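Local coordinates for enterobactin synthetase component F-related protein (Vibrio cholerae serotype O1, PDB 4OXI) that is an adenylation domain that binds glycyl-adenylate and probably activates glycine with ATP for a lipopolysaccharide modification linked to antimicrobial peptide resistance, at residues A[134-139]-A[159-164]; A[484-489]-A[532-537]. One frame throughout, in Å; residues are numbered along the deposited sequence.

Contact 1. Residues A[134-139]-A[159-164]; sequences EQIQET and SSLLET
Ile136 and Gln137 meet Leu161 and Thr164 where two helices of an alpha/beta fold pack together. Helix 133-142 links strand 123-126 to strand 147-149, and helix 155-164 links strand 147-149 to strand 170-173. All three strands belong to one parallel five-stranded sheet, so the contact joins two successive beta-alpha-beta crossovers. The short segments cross at -63°, with their axes 10.1 Å apart at the closest point. The small interface, 196 Å² in all, is made mainly by side chains.

The apolar part centres on Leu161. Its CG lies anti to the backbone N (chi1 180°), and this carries both methyls toward helix 133-142 although the side chain does not start out pointing that way. Leu161 CD2 meets Ile136 CG2 at 3.8 Å, the two branched chains meeting at a slant. The other methyl, Leu161 CD1, lies 3.7 Å from Gln137 CG. There the leucine and the aliphatic part of the glutamine run past each other in opposite directions. Leu161 also touches Thr133 and Leu140 along the facing helix. Ile136 rests in addition on Leu103, which lies in a loop. Both Ile136 and Leu161 are buried.

The polar part lies at the more exposed margin. The Gln137 chain, extended beyond CG, carries its amide past Leu161 to the end of segment 159-164. Thr164 comes across it at about a right angle. Gln137 NE2 donates a weak hydrogen bond to Thr164 OG1. The two atoms are close, 2.7 Å apart, but the N-H is badly aimed, with an angle of 117° at the hydrogen. The amide oxygen, Gln137 OE1, stands farther off, 3.9 Å from the same Thr164 OG1.

Contact 2. Residues A[484-489]-A[532-537]; sequences ETVVRR and KQQLNP
Arg489 bends at chi3 (-49°), which brings its guanidinium to the amide of Gln534. In Gln534, CG lies anti to the carbonyl carbon and beside the backbone N (chi1 -65°), and the chain, extended beyond CG, carries OE1 across to the helix. As modelled, Arg489 NH1 donates nearly straight to Gln534 OE1, but at 2.3 Å the bond is very short and its detail is doubtful. The oxygen sits at the edge of the guanidinium, near its plane. The guanidinium and amide planes are 19° apart, nearly coplanar. One face of the same guanidinium turns back over its own helix, with Val486 CA 4.2 Å from its plane and offset toward the rim.

Segment 484-489 belongs to helix 480-491. Segment 532-537 lies in the loop between helix 524-531 and strand 543-546. Both fall in the small C-terminal part characteristic of the adenylate-forming enzyme family. The contact packs the loop against the helix, which rests on strand 496-500 through Glu484, Val487 and Arg488.

Val486 supplies the apolar side with both methyls. Val486 CG1 lies 4.0 Å from Gln534 CB and as near to Gln534 OE1. Val486 CG2 meets Leu535 CD2, also at 4.0 Å, where the two side chains lie alongside, running in opposite senses. Leu535 is buried and reaches Glu482 and Ile483 on the same helix. Gln534 also touches Val490.

Away from the loop, Arg488 forms a salt bridge with Glu484 one turn earlier. Arg488 NE lies 3.1 Å from Glu484 OE1, and Arg488 NH2 donates to the same oxygen at 3.3 Å.

How the contacts relate
Of the contact segments, the one on helix 133-142 comes first from the N terminus. The chain then passes through strand 147-149 and comes back in helix 155-164, so contact 1 closes a loop with 19 residues between its segments. Contact 2 follows much later. It closes a longer loop of 42 intervening residues. The two loops are in series and neither nest nor cross. Contact 1 ties together two successive crossover helices of a parallel sheet, and contact 2 joins helix 480-491 to the loop after helix 524-531. Their centres are 18 Å apart. They meet where Gln135 NE2 packs 3.3 Å from Gln533 O.

Contact 1. Residues A[134-139]-A[159-164]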
loop_
_atom_site.group_PDB
_atom_site.type_symbol
_atom_site.label_atom_id
_atom_site.label_comp_id
_atom_site.label_asym_id
_atom_site.label_seq_id
_atom_site.Cartn_x
_atom_site.Cartn_y
_atom_site.Cartn_z
ATOM N N GLU A 134 -15.355 9.375 12.413
ATOM C CA GLU A 134 -16.251 9.590 11.287
ATOM C C GLU A 134 -15.745 8.927 10.012
ATOM O O GLU A 134 -16.525 8.332 9.265
ATOM C CB GLU A 134 -16.430 11.091 11.057
ATOM C CG GLU A 134 -17.356 11.444 9.909
ATOM C CD GLU A 134 -17.597 12.951 9.803
ATOM O OE1 GLU A 134 -17.813 13.589 10.863
ATOM O OE2 GLU A 134 -17.566 13.492 8.670
ATOM N N GLN A 135 -14.441 9.024 9.764
ATOM C CA GLN A 135 -13.867 8.425 8.561
ATOM C C GLN A 135 -13.975 6.900 8.590
ATOM O O GLN A 135 -14.227 6.277 7.557
ATOM C CB GLN A 135 -12.412 8.872 8.377
ATOM C CG GLN A 135 -12.268 10.294 7.822
ATOM C CD GLN A 135 -11.030 10.997 8.348
ATOM O OE1 GLN A 135 -10.118 10.365 8.893
ATOM N NE2 GLN A 135 -11.002 12.314 8.215
ATOM N N ILE A 136 -13.783 6.317 9.774
ATOM C CA ILE A 136 -13.903 4.873 9.972
ATOM C C ILE A 136 -15.332 4.423 9.689
ATOM O O ILE A 136 -15.543 3.426 8.984
ATOM C CB ILE A 136 -13.492 4.458 11.405
ATOM C CG1 ILE A 136 -12.003 4.727 11.625
ATOM C CG2 ILE A 136 -13.792 2.980 11.650
ATOM C CD1 ILE A 136 -11.531 4.509 13.056
ATOM N N GLN A 137 -16.307 5.166 10.219
ATOM C CA GLN A 137 -17.729 4.888 9.974
ATOM C C GLN A 137 -18.022 4.893 8.472
ATOM O O GLN A 137 -18.689 3.992 7.959
ATOM C CB GLN A 137 -18.626 5.924 10.681
ATOM C CG GLN A 137 -19.088 5.572 12.103
ATOM C CD GLN A 137 -19.635 6.797 12.896
ATOM O OE1 GLN A 137 -19.407 7.953 12.518
ATOM N NE2 GLN A 137 -20.339 6.533 14.002
ATOM N N GLU A 138 -17.516 5.902 7.764
ATOM C CA GLU A 138 -17.731 5.984 6.319
ATOM C C GLU A 138 -17.155 4.746 5.627
ATOM O O GLU A 138 -17.774 4.182 4.720
ATOM C CB GLU A 138 -17.128 7.281 5.752
ATOM C CG GLU A 138 -17.566 7.639 4.306
ATOM C CD GLU A 138 -16.810 6.863 3.196
ATOM O OE1 GLU A 138 -17.359 6.744 2.062
ATOM O OE2 GLU A 138 -15.660 6.392 3.440
ATOM N N THR A 139 -15.988 4.301 6.080
ATOM C CA THR A 139 -15.354 3.115 5.501
ATOM C C THR A 139 -16.150 1.829 5.745
ATOM O O THR A 139 -16.366 1.049 4.814
ATOM C CB THR A 139 -13.934 2.929 6.041
ATOM O OG1 THR A 139 -13.136 4.050 5.648
ATOM C CG2 THR A 139 -13.314 1.640 5.494
ATOM N N SER A 159 -13.497 2.939 21.408
ATOM C CA SER A 159 -14.557 3.491 22.258
ATOM C C SER A 159 -15.290 4.681 21.626
ATOM O O SER A 159 -16.520 4.730 21.669
ATOM C CB SER A 159 -14.021 3.855 23.637
ATOM O OG SER A 159 -15.046 4.448 24.406
ATOM N N SER A 160 -14.560 5.621 21.017
ATOM C CA SER A 160 -15.204 6.745 20.311
ATOM C C SER A 160 -16.091 6.251 19.166
ATOM O O SER A 160 -17.162 6.803 18.914
ATOM C CB SER A 160 -14.164 7.717 19.747
ATOM O OG SER A 160 -13.184 8.046 20.711
ATOM N N LEU A 161 -15.641 5.211 18.466
ATOM C CA LEU A 161 -16.431 4.640 17.378
ATOM C C LEU A 161 -17.698 4.007 17.919
ATOM O O LEU A 161 -18.774 4.206 17.380
ATOM C CB LEU A 161 -15.627 3.584 16.601
ATOM C CG LEU A 161 -16.384 2.923 15.442
ATOM C CD1 LEU A 161 -16.758 3.981 14.430
ATOM C CD2 LEU A 161 -15.562 1.808 14.771
ATOM N N LEU A 162 -17.560 3.215 18.973
ATOM C CA LEU A 162 -18.701 2.468 19.498
ATOM C C LEU A 162 -19.751 3.425 20.035
ATOM O O LEU A 162 -20.948 3.162 19.961
ATOM C CB LEU A 162 -18.253 1.506 20.598
ATOM C CG LEU A 162 -17.344 0.378 20.106
ATOM C CD1 LEU A 162 -17.006 -0.563 21.233
ATOM C CD2 LEU A 162 -18.014 -0.370 18.967
ATOM N N GLU A 163 -19.289 4.550 20.562
ATOM C CA GLU A 163 -20.186 5.545 21.121
ATOM C C GLU A 163 -21.175 6.088 20.093
ATOM O O GLU A 163 -22.334 6.321 20.421
ATOM C CB GLU A 163 -19.385 6.690 21.754
ATOM C CG GLU A 163 -20.244 7.857 22.222
ATOM C CD GLU A 163 -20.941 7.596 23.560
ATOM O OE1 GLU A 163 -20.896 6.443 24.057
ATOM O OE2 GLU A 163 -21.526 8.555 24.121
ATOM N N THR A 164 -20.743 6.284 18.848
ATOM C CA THR A 164 -21.649 6.909 17.880
ATOM C C THR A 164 -22.273 5.965 16.859
ATOM O O THR A 164 -23.358 6.247 16.344
ATOM C CB THR A 164 -20.990 8.069 17.132
ATOM O OG1 THR A 164 -19.852 7.583 16.418
ATOM C CG2 THR A 164 -20.558 9.150 18.103
#

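Contact 2. Residues A[484-489]-A[532-537]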
loop_
_atom_site.group_PDB
_atom_site.type_symbol
_atom_site.label_atom_id
_atom_site.label_comp_id
_atom_site.label_asym_id
_atom_site.label_seq_id
_atom_site.Cartn_x
_atom_site.Cartn_y
_atom_site.Cartn_z
ATOM N N GLU A 484 -7.480 20.876 -1.949
ATOM C CA GLU A 484 -8.083 22.125 -2.381
ATOM C C GLU A 484 -9.580 22.170 -2.064
ATOM O O GLU A 484 -10.089 23.176 -1.563
ATOM C CB GLU A 484 -7.838 22.344 -3.873
ATOM C CG GLU A 484 -8.359 23.684 -4.368
ATOM C CD GLU A 484 -8.149 23.880 -5.852
ATOM O OE1 GLU A 484 -9.032 24.498 -6.485
ATOM O OE2 GLU A 484 -7.103 23.429 -6.380
ATOM N N THR A 485 -10.271 21.066 -2.328
ATOM C CA THR A 485 -11.704 20.969 -2.068
ATOM C C THR A 485 -12.024 21.183 -0.596
ATOM O O THR A 485 -12.967 21.899 -0.254
ATOM C CB THR A 485 -12.244 19.605 -2.531
ATOM O OG1 THR A 485 -12.219 19.557 -3.965
ATOM C CG2 THR A 485 -13.670 19.373 -2.035
ATOM N N VAL A 486 -11.225 20.568 0.272
ATOM C CA VAL A 486 -11.391 20.711 1.717
ATOM C C VAL A 486 -11.057 22.135 2.167
ATOM O O VAL A 486 -11.787 22.733 2.960
ATOM C CB VAL A 486 -10.511 19.688 2.494
ATOM C CG1 VAL A 486 -10.411 20.061 3.976
ATOM C CG2 VAL A 486 -11.039 18.245 2.306
ATOM N N VAL A 487 -9.954 22.681 1.659
ATOM C CA VAL A 487 -9.534 24.028 2.046
ATOM C C VAL A 487 -10.550 25.080 1.571
ATOM O O VAL A 487 -10.851 26.021 2.304
ATOM C CB VAL A 487 -8.094 24.344 1.563
ATOM C CG1 VAL A 487 -7.781 25.821 1.708
ATOM C CG2 VAL A 487 -7.072 23.498 2.329
ATOM N N ARG A 488 -11.091 24.898 0.362
ATOM C CA ARG A 488 -12.161 25.760 -0.152
ATOM C C ARG A 488 -13.386 25.784 0.758
ATOM O O ARG A 488 -13.920 26.857 1.050
ATOM C CB ARG A 488 -12.600 25.340 -1.561
ATOM C CG ARG A 488 -11.818 26.001 -2.672
ATOM C CD ARG A 488 -12.351 25.636 -4.064
ATOM N NE ARG A 488 -11.364 26.023 -5.064
ATOM C CZ ARG A 488 -11.250 27.251 -5.564
ATOM N NH1 ARG A 488 -12.093 28.209 -5.184
ATOM N NH2 ARG A 488 -10.296 27.525 -6.453
ATOM N N ARG A 489 -13.837 24.602 1.177
ATOM C CA ARG A 489 -14.974 24.472 2.091
ATOM C C ARG A 489 -14.728 25.217 3.397
ATOM O O ARG A 489 -15.571 25.983 3.858
ATOM C CB ARG A 489 -15.221 23.001 2.441
ATOM C CG ARG A 489 -16.182 22.263 1.530
ATOM C CD ARG A 489 -16.902 21.148 2.303
ATOM N NE ARG A 489 -15.981 20.312 3.076
ATOM C CZ ARG A 489 -15.389 19.213 2.609
ATOM N NH1 ARG A 489 -14.571 18.515 3.386
ATOM N NH2 ARG A 489 -15.614 18.801 1.368
ATOM N N LYS A 532 -7.992 19.313 9.984
ATOM C CA LYS A 532 -7.498 18.114 10.666
ATOM C C LYS A 532 -8.598 17.070 10.861
ATOM O O LYS A 532 -8.308 15.897 11.077
ATOM C CB LYS A 532 -6.860 18.479 12.012
ATOM C CG LYS A 532 -5.524 19.196 11.873
ATOM C CD LYS A 532 -5.028 19.761 13.210
ATOM C CE LYS A 532 -3.657 20.425 13.051
ATOM N NZ LYS A 532 -3.164 21.082 14.300
ATOM N N GLN A 533 -9.855 17.502 10.783
ATOM C CA GLN A 533 -10.982 16.581 10.870
ATOM C C GLN A 533 -11.371 15.998 9.509
ATOM O O GLN A 533 -12.225 15.124 9.436
ATOM C CB GLN A 533 -12.201 17.275 11.501
ATOM C CG GLN A 533 -11.905 17.993 12.818
ATOM C CD GLN A 533 -11.082 17.145 13.778
ATOM O OE1 GLN A 533 -11.322 15.938 13.926
ATOM N NE2 GLN A 533 -10.101 17.773 14.438
ATOM N N GLN A 534 -10.758 16.476 8.432
ATOM C CA GLN A 534 -11.204 16.074 7.095
ATOM C C GLN A 534 -10.086 15.554 6.204
ATOM O O GLN A 534 -10.343 15.053 5.112
ATOM C CB GLN A 534 -11.949 17.234 6.414
ATOM C CG GLN A 534 -13.242 17.596 7.142
ATOM C CD GLN A 534 -13.795 18.952 6.739
ATOM O OE1 GLN A 534 -14.037 19.205 5.560
ATOM N NE2 GLN A 534 -13.999 19.836 7.726
ATOM N N LEU A 535 -8.851 15.693 6.676
ATOM C CA LEU A 535 -7.680 15.224 5.953
ATOM C C LEU A 535 -6.757 14.505 6.926
ATOM O O LEU A 535 -6.677 14.859 8.107
ATOM C CB LEU A 535 -6.899 16.399 5.339
ATOM C CG LEU A 535 -7.481 17.192 4.168
ATOM C CD1 LEU A 535 -6.571 18.355 3.830
ATOM C CD2 LEU A 535 -7.667 16.290 2.962
ATOM N N ASN A 536 -6.047 13.506 6.424
ATOM C CA ASN A 536 -4.914 12.948 7.146
ATOM C C ASN A 536 -3.880 14.052 7.391
ATOM O O ASN A 536 -3.612 14.846 6.490
ATOM C CB ASN A 536 -4.309 11.823 6.309
ATOM C CG ASN A 536 -3.216 11.068 7.038
ATOM O OD1 ASN A 536 -2.075 11.542 7.152
ATOM N ND2 ASN A 536 -3.555 9.879 7.532
ATOM N N PRO A 537 -3.296 14.102 8.605
ATOM C CA PRO A 537 -2.307 15.118 9.022
ATOM C C PRO A 537 -1.204 15.362 7.990
ATOM O O PRO A 537 -0.715 16.485 7.850
ATOM C CB PRO A 537 -1.689 14.504 10.282
ATOM C CG PRO A 537 -2.792 13.674 10.863
ATOM C CD PRO A 537 -3.599 13.149 9.692
#